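Local atomic coordinates of putative mandelate racemase/muconate lactonizing enzyme (Bordetella bronchiseptica, PDB entry 3DDM), a protein that is of unknown function but belongs to the enolase superfamily, whose members pair an N-terminal capping domain with a modified TIM barrel. Residues A138-S143 with L323-G328; S152-N155 with D161-A164; L176-G179 with R184-R187; H191-L196 with T200-D205; W210-A215 with A240-E245. The protein carries 1 engineered substitution. All coordinates share one frame; numbering follows the deposited sequence.

Contact 1: residues A138-S143 with L323-G328; sequences AWLGGS and LAAVPG
Leu140 and Gly142, just past the end of helix 136-139, meet Ala325 in the last turn of helix 313-325, and the contact has two parts. The apolar part is carried by Leu140, whose CB lies 3.5 Å from the methyl CB of Ala325. Its CD1 follows at 4.0 Å from the same Ala325 CB, so the methyl lies nearest the root of the leucine, with one terminal methyl farther off. With CG beside the backbone N and anti to the carbonyl carbon (chi1 -63°), the rest of Leu140 runs on to Phe288 and Leu292 of helix 287-300. Val326 also packs on Leu292, so that both sides of the contact share this helix as a neighbour.

The second part is backbone packing. Gly142 CA comes within 3.8 Å of Ala325 CA, an approach possible because a glycine has nothing to place between the two chains. Gly141, with its positive phi of 79°, fits the C-prime place of a Schellman motif at the end of helix 136-139, though the position of its N is less sure, and beyond this turn Gly142 lies against helix 313-325.

No hydrogen bond crosses between the segments. Trp139 takes no part and packs on Cys125, Ala128 and Ala129 of helix 110-131. Ala324 and Leu323 pack on Ile147 of strand 146-154. The turn leading toward the first barrel strand is thus laid against the C-terminal end of a late barrel helix. Small residues and one leucine do this without polar pairing, consistent with a fit that rests on close backbone packing and buried apolar surface.

Contact 2: residues S152-N155 with D161-A164; sequences SGIN and DVVA
Ile154 meets Val162 and Val163 without a ring, amide or carboxylate between them: no flat group takes part, and the contact has no faces or edges to assign. It is aliphatic throughout and involves no hydrogen bond between the segments.

The isoleucine divides its branches between the two valines. Ile154 CG2 touches Val162 CG2 at 3.3 Å, and CG1 of Ile154 lies 3.6 Å from that same Val162 CG2. A single valine methyl therefore rests against the fork of the isoleucine, and the two side chains slide past each other in opposite directions. The longer branch goes to the other valine: Ile154 CD1 ends 3.6 Å from Val163 CG2, the two side chains crossing at about a right angle. The chi1 of -66° sets CG1 beside the backbone N and CG2 anti to it, and this spreads the branches toward successive residues of the helix.

The backbones stay well apart, with Ile154 CA and Val162 CA 7.0 Å from each other, a gap filled by these side chains. Ile154 lies at the end of strand 146-154, where its backbone pairs with Lys175 and Lys177 of strand 174-177, while Val163 continues outward onto Val192 and Leu196 of helix 182-196. The contact joins the strand and helix that begin a beta-alpha-beta crossover of the barrel. The chemistry implies purely hydrophobic adhesion here, with Ile154 filling the space between strand 146-154 and helix 159-169.

Contact 3: residues L176-G179 with R184-R187; sequences LKVG and RDVR
Asp185 lays its carboxylate against the flank of Val178, its CG 3.5 Å from Val178 CB, the two side chains crossing obliquely. Its OD1 rests beside the backbone, 3.5 Å from Val178 CA, and is also near Val178 CG1 at 3.7 Å. OD2 does the bonding: it accepts from Gly179 N at 2.8 Å, with an almost straight N-H...O angle of 172°. The amide meets this oxygen from above the carboxylate plane, 39° out of it. CG of Asp185 stands anti to its carbonyl carbon (chi1 -74°), which carries the acid from the helix across to the chain leaving strand 174-177.

Around this bond, Val178 also packs on Ala206 and Trp210, and the Asp185 side chain touches Met218 of helix 212-222. Lys177 turns its amine the other way, to a salt bridge with Asp205 and a hydrogen bond with Asn207, at the C-terminal end of the barrel strands where active sites of this superfamily lie.

The contact ties the start of helix 182-196 to the loop that follows its preceding strand. Because the acid is buried with apolar atoms along one side, the bond from Gly179 N probably offsets part of the cost of enclosing it. The bond links the Gly179 backbone, just past the strand, to the helix, with Val178 packed beside the carboxylate.

Contact 4: residues H191-L196 with T200-D205; sequences HVRELL and TPLMAD
Arg193 reaches from its helix to the carbonyl of Thr200, which takes two bonds from one guanidinium. The firm one is NH1 to Thr200 O, 2.7 Å long with an N-H...O angle of 157°, the oxygen lying close to the guanidinium plane and the donor in the carbonyl plane. The second, from Arg193 NH2 to Thr200 O at 3.2 Å, is weak. Other donors of the group reach the loop before strand 229-231: NE bonds Ala225 O, and NH2 weakly bonds Gln226 O. Bends at chi2 (50°) and chi3 fold the arginine back toward the strand, and three carbonyls surround its head, two of them (Thr200 O through NH1, Ala225 O through NE) by good bonds.

Leu202 completes the setting. Its CD2 lies over one face of the guanidinium, and its CB is 3.3 Å from Arg193 NH2, the two side chains running past each other in opposite directions. Beyond the arginine the contact is mostly apolar: Leu196 CB meets Thr200 CB at 3.9 Å, and Val192 CG1 and Leu202 CD1 stand 4.2 Å apart. Leu196 and Val192 also pack on Val163 of helix 159-169.

The 191-196 part of helix 182-196 and strand 202-205 run nearly antiparallel, at 160°, with their axes 10.2 Å apart at closest approach. That is the layering of a beta-alpha-beta crossover, here from strand 174-177 through helix 182-196 to strand 202-205, built from the repeated beta-alpha units of a TIM barrel.

Contact 5: residues W210-A215 with A240-E245; sequences WDLPRA and AAEWAE
A surface contact between two successive outer helices of the barrel, this one rests on Leu212, which pushes its isobutyl group between Glu242 and Glu245. Its CD1 lies 3.7 Å from the backbone Glu242 O, and its CB is 3.9 Å from Glu242 OE2. The other methyl, CD2, touches Glu245 OE1 at 3.5 Å, the leucine and glutamate crossing at about a right angle. CG of Leu212 is anti to its backbone N (chi1 -177°), which directs the group across to the facing helix, where it also packs on Leu246.

In the TIM-barrel arrangement, helices 212-222 and 240-249 flank strand 229-231 in sequence and sit side by side on the outside. Leu212 belongs to the first turn of its helix, and Asp211 is the N-cap: Asp211 OD1 accepts from Arg214 N at 3.0 Å, nearly along the C-O axis of the acid.

No hydrogen bond links the segments, but each glutamate has a basic partner nearby. Glu242 OE1 pairs with Arg238, and Glu245 OE2 with Arg216 of the leucine's own helix, an arrangement that would balance the two acids while their hydrocarbon and carboxylate atoms border Leu212.

How the contacts relate
Starting from the N terminus, contact 1 opens first and closes last: 138-143 meets 323-328 after a loop that encloses all the others. Inside it, contacts 2, 3, 4 and 5 follow in series, none crossing another. Contact 2 closes a short loop from strand 146-154 to helix 159-169; contacts 3 and 4 close loops at the two ends of helix 182-196; contact 5 then spans strand 229-231 to bring two outer helices together. Contacts 2, 3 and 4 touch one another through neighbouring barrel strands and packed helices, and Trp210 carries contact 5 to Val178 of contact 3. Contact 1 stands apart, its centre about 28 Å from that of contact 4.

Contact 1: residues A138-S143 with L323-G328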
# COMPACT_ATOMS: atom_id res chain seq x y z
N ALA A 138 -10.02 16.60 -27.04
CA ALA A 138 -10.85 17.78 -27.27
C ALA A 138 -11.67 18.10 -26.01
O ALA A 138 -11.80 19.26 -25.62
CB ALA A 138 -11.79 17.56 -28.45
N TRP A 139 -12.20 17.05 -25.40
CA TRP A 139 -12.99 17.15 -24.17
C TRP A 139 -12.16 17.84 -23.07
O TRP A 139 -12.65 18.72 -22.36
CB TRP A 139 -13.37 15.75 -23.73
CG TRP A 139 -14.32 15.68 -22.60
CD1 TRP A 139 -15.67 15.80 -22.67
CD2 TRP A 139 -14.01 15.36 -21.24
NE1 TRP A 139 -16.23 15.55 -21.44
CE2 TRP A 139 -15.23 15.28 -20.54
CE3 TRP A 139 -12.81 15.12 -20.55
CZ2 TRP A 139 -15.29 14.97 -19.17
CZ3 TRP A 139 -12.88 14.80 -19.18
CH2 TRP A 139 -14.11 14.73 -18.52
N LEU A 140 -10.91 17.42 -22.92
CA LEU A 140 -10.01 18.00 -21.93
C LEU A 140 -9.64 19.44 -22.30
O LEU A 140 -8.77 20.05 -21.67
CB LEU A 140 -8.73 17.16 -21.83
CG LEU A 140 -8.91 15.72 -21.34
CD1 LEU A 140 -7.64 14.91 -21.60
CD2 LEU A 140 -9.25 15.74 -19.86
N GLY A 141 -10.29 19.99 -23.33
CA GLY A 141 -9.99 21.35 -23.73
C GLY A 141 -8.74 21.53 -24.58
O GLY A 141 -8.13 22.59 -24.55
N GLY A 142 -8.35 20.50 -25.33
CA GLY A 142 -7.17 20.61 -26.17
C GLY A 142 -7.50 21.19 -27.53
O GLY A 142 -8.67 21.26 -27.91
N SER A 143 -6.49 21.61 -28.29
CA SER A 143 -6.75 22.19 -29.60
C SER A 143 -6.02 21.49 -30.75
O SER A 143 -6.10 21.93 -31.90
CB SER A 143 -6.40 23.68 -29.60
OG SER A 143 -5.00 23.88 -29.52
N LEU A 323 -1.59 14.44 -22.97
CA LEU A 323 -0.47 15.21 -23.51
C LEU A 323 -0.91 16.13 -24.65
O LEU A 323 -0.36 17.21 -24.84
CB LEU A 323 0.64 14.29 -24.01
CG LEU A 323 1.82 15.04 -24.66
CD1 LEU A 323 2.42 16.06 -23.69
CD2 LEU A 323 2.87 14.04 -25.11
N ALA A 324 -1.88 15.68 -25.44
CA ALA A 324 -2.36 16.48 -26.55
C ALA A 324 -3.12 17.69 -25.99
O ALA A 324 -3.02 18.80 -26.52
CB ALA A 324 -3.27 15.65 -27.46
N ALA A 325 -3.86 17.46 -24.91
CA ALA A 325 -4.61 18.53 -24.28
C ALA A 325 -3.69 19.53 -23.57
O ALA A 325 -4.05 20.69 -23.39
CB ALA A 325 -5.63 17.95 -23.29
N VAL A 326 -2.50 19.08 -23.16
CA VAL A 326 -1.53 19.94 -22.48
C VAL A 326 -0.21 19.81 -23.24
O VAL A 326 0.78 19.27 -22.73
CB VAL A 326 -1.31 19.51 -21.02
CG1 VAL A 326 -0.43 20.53 -20.32
CG2 VAL A 326 -2.65 19.39 -20.31
N PRO A 327 -0.18 20.36 -24.46
CA PRO A 327 0.92 20.39 -25.43
C PRO A 327 2.29 20.84 -24.93
O PRO A 327 3.32 20.22 -25.25
CB PRO A 327 0.39 21.30 -26.53
CG PRO A 327 -0.46 22.26 -25.77
CD PRO A 327 -1.22 21.34 -24.85
N GLY A 328 2.31 21.91 -24.15
CA GLY A 328 3.58 22.42 -23.66
C GLY A 328 3.83 23.78 -24.28
O GLY A 328 3.34 24.07 -25.37

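Contact 2: residues S152-N155 with D161-A164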
# COMPACT_ATOMS: atom_id res chain seq x y z
N SER A 152 10.82 4.20 -24.66
CA SER A 152 11.13 4.23 -23.24
C SER A 152 11.54 2.90 -22.66
O SER A 152 10.95 1.87 -22.97
CB SER A 152 9.92 4.77 -22.47
OG SER A 152 10.19 4.84 -21.08
N GLY A 153 12.56 2.92 -21.81
CA GLY A 153 13.00 1.71 -21.13
C GLY A 153 13.85 0.71 -21.87
O GLY A 153 13.62 -0.50 -21.76
N ILE A 154 14.84 1.19 -22.61
CA ILE A 154 15.77 0.35 -23.35
C ILE A 154 16.74 -0.29 -22.35
O ILE A 154 17.42 0.42 -21.61
CB ILE A 154 16.57 1.21 -24.34
CG1 ILE A 154 15.62 1.77 -25.40
CG2 ILE A 154 17.71 0.41 -24.94
CD1 ILE A 154 16.14 3.01 -26.07
N ASN A 155 16.80 -1.61 -22.33
CA ASN A 155 17.69 -2.31 -21.40
C ASN A 155 19.17 -2.04 -21.67
O ASN A 155 19.58 -1.85 -22.81
CB ASN A 155 17.40 -3.81 -21.41
CG ASN A 155 16.27 -4.19 -20.46
OD1 ASN A 155 15.09 -3.95 -20.74
ND2 ASN A 155 16.63 -4.79 -19.32
N ASP A 161 21.75 -1.71 -30.09
CA ASP A 161 20.96 -2.64 -30.89
C ASP A 161 19.47 -2.33 -30.90
O ASP A 161 18.88 -2.19 -31.98
CB ASP A 161 21.15 -4.08 -30.40
CG ASP A 161 22.52 -4.63 -30.73
OD1 ASP A 161 23.14 -4.14 -31.71
OD2 ASP A 161 22.97 -5.57 -30.03
N VAL A 162 18.86 -2.21 -29.73
CA VAL A 162 17.43 -1.91 -29.71
C VAL A 162 17.17 -0.47 -30.14
O VAL A 162 16.12 -0.17 -30.70
CB VAL A 162 16.79 -2.18 -28.31
CG1 VAL A 162 17.74 -2.97 -27.45
CG2 VAL A 162 16.39 -0.89 -27.65
N VAL A 163 18.11 0.44 -29.88
CA VAL A 163 17.92 1.82 -30.30
C VAL A 163 17.86 1.86 -31.82
O VAL A 163 17.10 2.61 -32.41
CB VAL A 163 19.08 2.74 -29.83
CG1 VAL A 163 19.07 4.04 -30.63
CG2 VAL A 163 18.94 3.03 -28.34
N ALA A 164 18.69 1.04 -32.46
CA ALA A 164 18.69 0.99 -33.91
C ALA A 164 17.31 0.49 -34.37
O ALA A 164 16.66 1.09 -35.23
CB ALA A 164 19.79 0.06 -34.40

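Contact 3: residues L176-G179 with R184-R187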
# COMPACT_ATOMS: atom_id res chain seq x y z
N LEU A 176 17.18 5.49 -21.87
CA LEU A 176 17.97 4.35 -21.41
C LEU A 176 17.79 4.07 -19.92
O LEU A 176 17.56 4.98 -19.13
CB LEU A 176 19.46 4.60 -21.67
CG LEU A 176 20.07 4.39 -23.05
CD1 LEU A 176 19.08 4.77 -24.16
CD2 LEU A 176 21.34 5.22 -23.14
N LYS A 177 17.91 2.80 -19.55
CA LYS A 177 17.81 2.38 -18.16
C LYS A 177 19.24 2.37 -17.63
O LYS A 177 20.14 1.86 -18.29
CB LYS A 177 17.25 0.96 -18.04
CG LYS A 177 15.87 0.71 -18.67
CD LYS A 177 14.76 0.65 -17.63
CE LYS A 177 14.08 2.01 -17.44
NZ LYS A 177 12.97 1.97 -16.43
N VAL A 178 19.44 2.94 -16.46
CA VAL A 178 20.76 2.97 -15.84
C VAL A 178 20.57 2.68 -14.36
O VAL A 178 19.44 2.60 -13.89
CB VAL A 178 21.43 4.34 -16.01
CG1 VAL A 178 21.61 4.65 -17.48
CG2 VAL A 178 20.59 5.42 -15.35
N GLY A 179 21.66 2.52 -13.63
CA GLY A 179 21.55 2.28 -12.21
C GLY A 179 22.13 0.97 -11.74
O GLY A 179 22.36 0.79 -10.54
N ARG A 184 29.44 0.87 -17.08
CA ARG A 184 28.72 0.40 -18.25
C ARG A 184 27.69 1.45 -18.68
O ARG A 184 27.53 1.72 -19.86
CB ARG A 184 28.02 -0.93 -17.96
CG ARG A 184 27.79 -1.80 -19.18
CD ARG A 184 26.86 -2.96 -18.86
NE ARG A 184 26.90 -3.98 -19.91
CZ ARG A 184 26.61 -3.76 -21.20
NH1 ARG A 184 26.25 -2.55 -21.62
NH2 ARG A 184 26.71 -4.75 -22.07
N ASP A 185 27.01 2.04 -17.70
CA ASP A 185 26.00 3.04 -17.97
C ASP A 185 26.53 4.27 -18.70
O ASP A 185 25.92 4.75 -19.64
CB ASP A 185 25.31 3.48 -16.67
CG ASP A 185 24.35 2.44 -16.13
OD1 ASP A 185 23.79 1.65 -16.93
OD2 ASP A 185 24.13 2.42 -14.90
N VAL A 186 27.67 4.79 -18.26
CA VAL A 186 28.24 5.95 -18.92
C VAL A 186 28.75 5.55 -20.30
O VAL A 186 28.86 6.39 -21.19
CB VAL A 186 29.41 6.58 -18.12
CG1 VAL A 186 28.91 7.11 -16.78
CG2 VAL A 186 30.51 5.54 -17.91
N ARG A 187 29.08 4.27 -20.46
CA ARG A 187 29.55 3.79 -21.75
C ARG A 187 28.36 3.80 -22.70
O ARG A 187 28.43 4.35 -23.80
CB ARG A 187 30.11 2.37 -21.64
CG ARG A 187 31.57 2.24 -22.09
CD ARG A 187 31.92 0.80 -22.43
NE ARG A 187 31.59 -0.14 -21.36
CZ ARG A 187 32.16 -0.15 -20.16
NH1 ARG A 187 33.11 0.74 -19.86
NH2 ARG A 187 31.79 -1.04 -19.26

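Contact 4: residues H191-L196 with T200-D205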
# COMPACT_ATOMS: atom_id res chain seq x y z
N HIS A 191 27.88 6.03 -25.91
CA HIS A 191 27.86 5.26 -27.14
C HIS A 191 26.60 5.57 -27.96
O HIS A 191 26.67 5.91 -29.15
CB HIS A 191 27.95 3.76 -26.82
CG HIS A 191 28.07 2.89 -28.03
ND1 HIS A 191 29.16 2.95 -28.88
CD2 HIS A 191 27.24 1.96 -28.56
CE1 HIS A 191 28.98 2.10 -29.88
NE2 HIS A 191 27.83 1.49 -29.70
N VAL A 192 25.44 5.48 -27.32
CA VAL A 192 24.18 5.76 -27.98
C VAL A 192 24.11 7.20 -28.48
O VAL A 192 23.42 7.48 -29.45
CB VAL A 192 22.99 5.50 -27.03
CG1 VAL A 192 21.68 5.82 -27.73
CG2 VAL A 192 23.00 4.05 -26.58
N ARG A 193 24.81 8.11 -27.81
CA ARG A 193 24.79 9.51 -28.23
C ARG A 193 25.55 9.63 -29.54
O ARG A 193 25.14 10.36 -30.44
CB ARG A 193 25.43 10.41 -27.18
CG ARG A 193 25.71 11.83 -27.68
CD ARG A 193 24.49 12.46 -28.34
NE ARG A 193 23.46 12.83 -27.37
CZ ARG A 193 22.20 13.09 -27.70
NH1 ARG A 193 21.82 13.01 -28.97
NH2 ARG A 193 21.32 13.43 -26.77
N GLU A 194 26.67 8.91 -29.64
CA GLU A 194 27.49 8.91 -30.84
C GLU A 194 26.65 8.40 -32.00
O GLU A 194 26.52 9.06 -33.03
CB GLU A 194 28.69 7.98 -30.65
CG GLU A 194 29.75 8.49 -29.72
CD GLU A 194 30.70 7.38 -29.29
OE1 GLU A 194 30.96 6.47 -30.12
OE2 GLU A 194 31.20 7.42 -28.13
N LEU A 195 26.08 7.21 -31.82
CA LEU A 195 25.24 6.58 -32.83
C LEU A 195 24.15 7.53 -33.34
O LEU A 195 24.03 7.75 -34.55
CB LEU A 195 24.60 5.31 -32.23
CG LEU A 195 23.70 4.43 -33.10
CD1 LEU A 195 24.55 3.62 -34.06
CD2 LEU A 195 22.89 3.50 -32.23
N LEU A 196 23.37 8.09 -32.42
CA LEU A 196 22.27 9.00 -32.77
C LEU A 196 22.70 10.34 -33.34
O LEU A 196 21.92 11.02 -34.01
CB LEU A 196 21.40 9.24 -31.55
CG LEU A 196 20.80 7.98 -30.95
CD1 LEU A 196 20.24 8.28 -29.57
CD2 LEU A 196 19.74 7.43 -31.88
N THR A 200 19.15 14.28 -31.82
CA THR A 200 18.19 13.33 -31.25
C THR A 200 18.12 13.38 -29.72
O THR A 200 19.13 13.24 -29.03
CB THR A 200 18.53 11.88 -31.68
OG1 THR A 200 18.59 11.81 -33.11
CG2 THR A 200 17.47 10.90 -31.17
N PRO A 201 16.90 13.57 -29.17
CA PRO A 201 16.65 13.64 -27.73
C PRO A 201 17.00 12.33 -27.03
O PRO A 201 16.50 11.27 -27.41
CB PRO A 201 15.15 13.92 -27.67
CG PRO A 201 14.89 14.65 -28.92
CD PRO A 201 15.68 13.88 -29.93
N LEU A 202 17.85 12.40 -26.02
CA LEU A 202 18.25 11.21 -25.27
C LEU A 202 17.99 11.42 -23.77
O LEU A 202 18.34 12.46 -23.21
CB LEU A 202 19.73 10.88 -25.52
CG LEU A 202 20.26 9.60 -24.86
CD1 LEU A 202 19.42 8.41 -25.29
CD2 LEU A 202 21.71 9.37 -25.26
N MET A 203 17.38 10.43 -23.14
CA MET A 203 17.06 10.50 -21.72
C MET A 203 17.65 9.29 -20.97
O MET A 203 18.16 8.37 -21.59
CB MET A 203 15.54 10.55 -21.53
CG MET A 203 14.85 11.73 -22.21
SD MET A 203 14.72 11.64 -24.04
CE MET A 203 13.01 11.70 -24.22
N ALA A 204 17.58 9.33 -19.64
CA ALA A 204 18.10 8.24 -18.80
C ALA A 204 17.25 8.10 -17.54
O ALA A 204 16.90 9.09 -16.89
CB ALA A 204 19.55 8.51 -18.42
N ASP A 205 16.92 6.85 -17.20
CA ASP A 205 16.09 6.55 -16.04
C ASP A 205 16.83 5.61 -15.08
O ASP A 205 17.20 4.51 -15.46
CB ASP A 205 14.78 5.93 -16.52
CG ASP A 205 13.80 5.67 -15.40
OD1 ASP A 205 13.69 6.52 -14.50
OD2 ASP A 205 13.12 4.61 -15.42

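Contact 5: residues W210-A215 with A240-E245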
# COMPACT_ATOMS: atom_id res chain seq x y z
N TRP A 210 20.01 5.17 -7.01
CA TRP A 210 21.20 5.79 -6.45
C TRP A 210 20.94 6.58 -5.18
O TRP A 210 19.80 6.95 -4.89
CB TRP A 210 21.82 6.78 -7.46
CG TRP A 210 22.21 6.23 -8.79
CD1 TRP A 210 22.83 5.03 -9.05
CD2 TRP A 210 22.12 6.91 -10.04
NE1 TRP A 210 23.13 4.94 -10.39
CE2 TRP A 210 22.71 6.08 -11.02
CE3 TRP A 210 21.60 8.16 -10.43
CZ2 TRP A 210 22.80 6.44 -12.36
CZ3 TRP A 210 21.69 8.52 -11.77
CH2 TRP A 210 22.29 7.67 -12.72
N ASP A 211 22.01 6.83 -4.42
CA ASP A 211 21.91 7.66 -3.24
C ASP A 211 22.50 9.01 -3.71
O ASP A 211 23.03 9.10 -4.82
CB ASP A 211 22.67 7.08 -2.04
CG ASP A 211 24.18 6.97 -2.26
OD1 ASP A 211 24.72 7.64 -3.18
OD2 ASP A 211 24.82 6.21 -1.50
N LEU A 212 22.40 10.04 -2.88
CA LEU A 212 22.86 11.36 -3.26
C LEU A 212 24.27 11.47 -3.82
O LEU A 212 24.47 12.03 -4.89
CB LEU A 212 22.69 12.33 -2.09
CG LEU A 212 23.08 13.78 -2.39
CD1 LEU A 212 22.47 14.24 -3.73
CD2 LEU A 212 22.61 14.65 -1.25
N PRO A 213 25.28 10.96 -3.10
CA PRO A 213 26.63 11.09 -3.66
C PRO A 213 26.86 10.36 -4.99
O PRO A 213 27.68 10.79 -5.81
CB PRO A 213 27.53 10.60 -2.52
CG PRO A 213 26.65 9.69 -1.74
CD PRO A 213 25.32 10.39 -1.74
N ARG A 214 26.14 9.27 -5.23
CA ARG A 214 26.30 8.54 -6.49
C ARG A 214 25.62 9.28 -7.63
O ARG A 214 26.14 9.34 -8.75
CB ARG A 214 25.72 7.14 -6.35
CG ARG A 214 26.08 6.16 -7.45
CD ARG A 214 25.55 4.78 -7.06
NE ARG A 214 25.61 3.78 -8.12
CZ ARG A 214 25.20 2.52 -7.98
NH1 ARG A 214 24.71 2.11 -6.81
NH2 ARG A 214 25.28 1.67 -9.00
N ALA A 215 24.45 9.85 -7.36
CA ALA A 215 23.70 10.59 -8.37
C ALA A 215 24.51 11.79 -8.82
O ALA A 215 24.60 12.08 -10.01
CB ALA A 215 22.37 11.04 -7.81
N ALA A 240 13.52 16.99 0.48
CA ALA A 240 13.70 18.04 -0.51
C ALA A 240 15.14 18.50 -0.63
O ALA A 240 15.61 18.81 -1.72
CB ALA A 240 12.83 19.23 -0.17
N ALA A 241 15.85 18.52 0.49
CA ALA A 241 17.24 18.96 0.51
C ALA A 241 18.14 18.16 -0.43
O ALA A 241 19.05 18.72 -1.03
CB ALA A 241 17.78 18.89 1.91
N GLU A 242 17.90 16.85 -0.54
CA GLU A 242 18.74 16.02 -1.39
C GLU A 242 18.45 16.27 -2.86
O GLU A 242 19.37 16.23 -3.69
CB GLU A 242 18.55 14.54 -1.04
CG GLU A 242 18.78 14.23 0.43
CD GLU A 242 18.96 12.74 0.70
OE1 GLU A 242 18.84 12.34 1.88
OE2 GLU A 242 19.24 11.98 -0.25
N TRP A 243 17.18 16.52 -3.18
CA TRP A 243 16.78 16.80 -4.56
C TRP A 243 17.27 18.17 -4.96
O TRP A 243 17.75 18.38 -6.08
CB TRP A 243 15.26 16.74 -4.73
CG TRP A 243 14.72 15.35 -4.81
CD1 TRP A 243 14.21 14.61 -3.79
CD2 TRP A 243 14.69 14.52 -5.97
NE1 TRP A 243 13.85 13.36 -4.25
CE2 TRP A 243 14.14 13.28 -5.58
CE3 TRP A 243 15.07 14.70 -7.31
CZ2 TRP A 243 13.95 12.22 -6.48
CZ3 TRP A 243 14.89 13.65 -8.21
CH2 TRP A 243 14.33 12.43 -7.78
N ALA A 244 17.15 19.11 -4.04
CA ALA A 244 17.59 20.47 -4.29
C ALA A 244 19.09 20.47 -4.57
O ALA A 244 19.56 21.15 -5.49
CB ALA A 244 17.27 21.35 -3.09
N GLU A 245 19.84 19.70 -3.80
CA GLU A 245 21.28 19.64 -3.99
C GLU A 245 21.64 18.99 -5.32
O GLU A 245 22.44 19.52 -6.08
CB GLU A 245 21.95 18.87 -2.87
CG GLU A 245 23.46 18.99 -2.91
CD GLU A 245 24.16 17.99 -2.02
OE1 GLU A 245 23.80 17.88 -0.82
OE2 GLU A 245 25.09 17.31 -2.53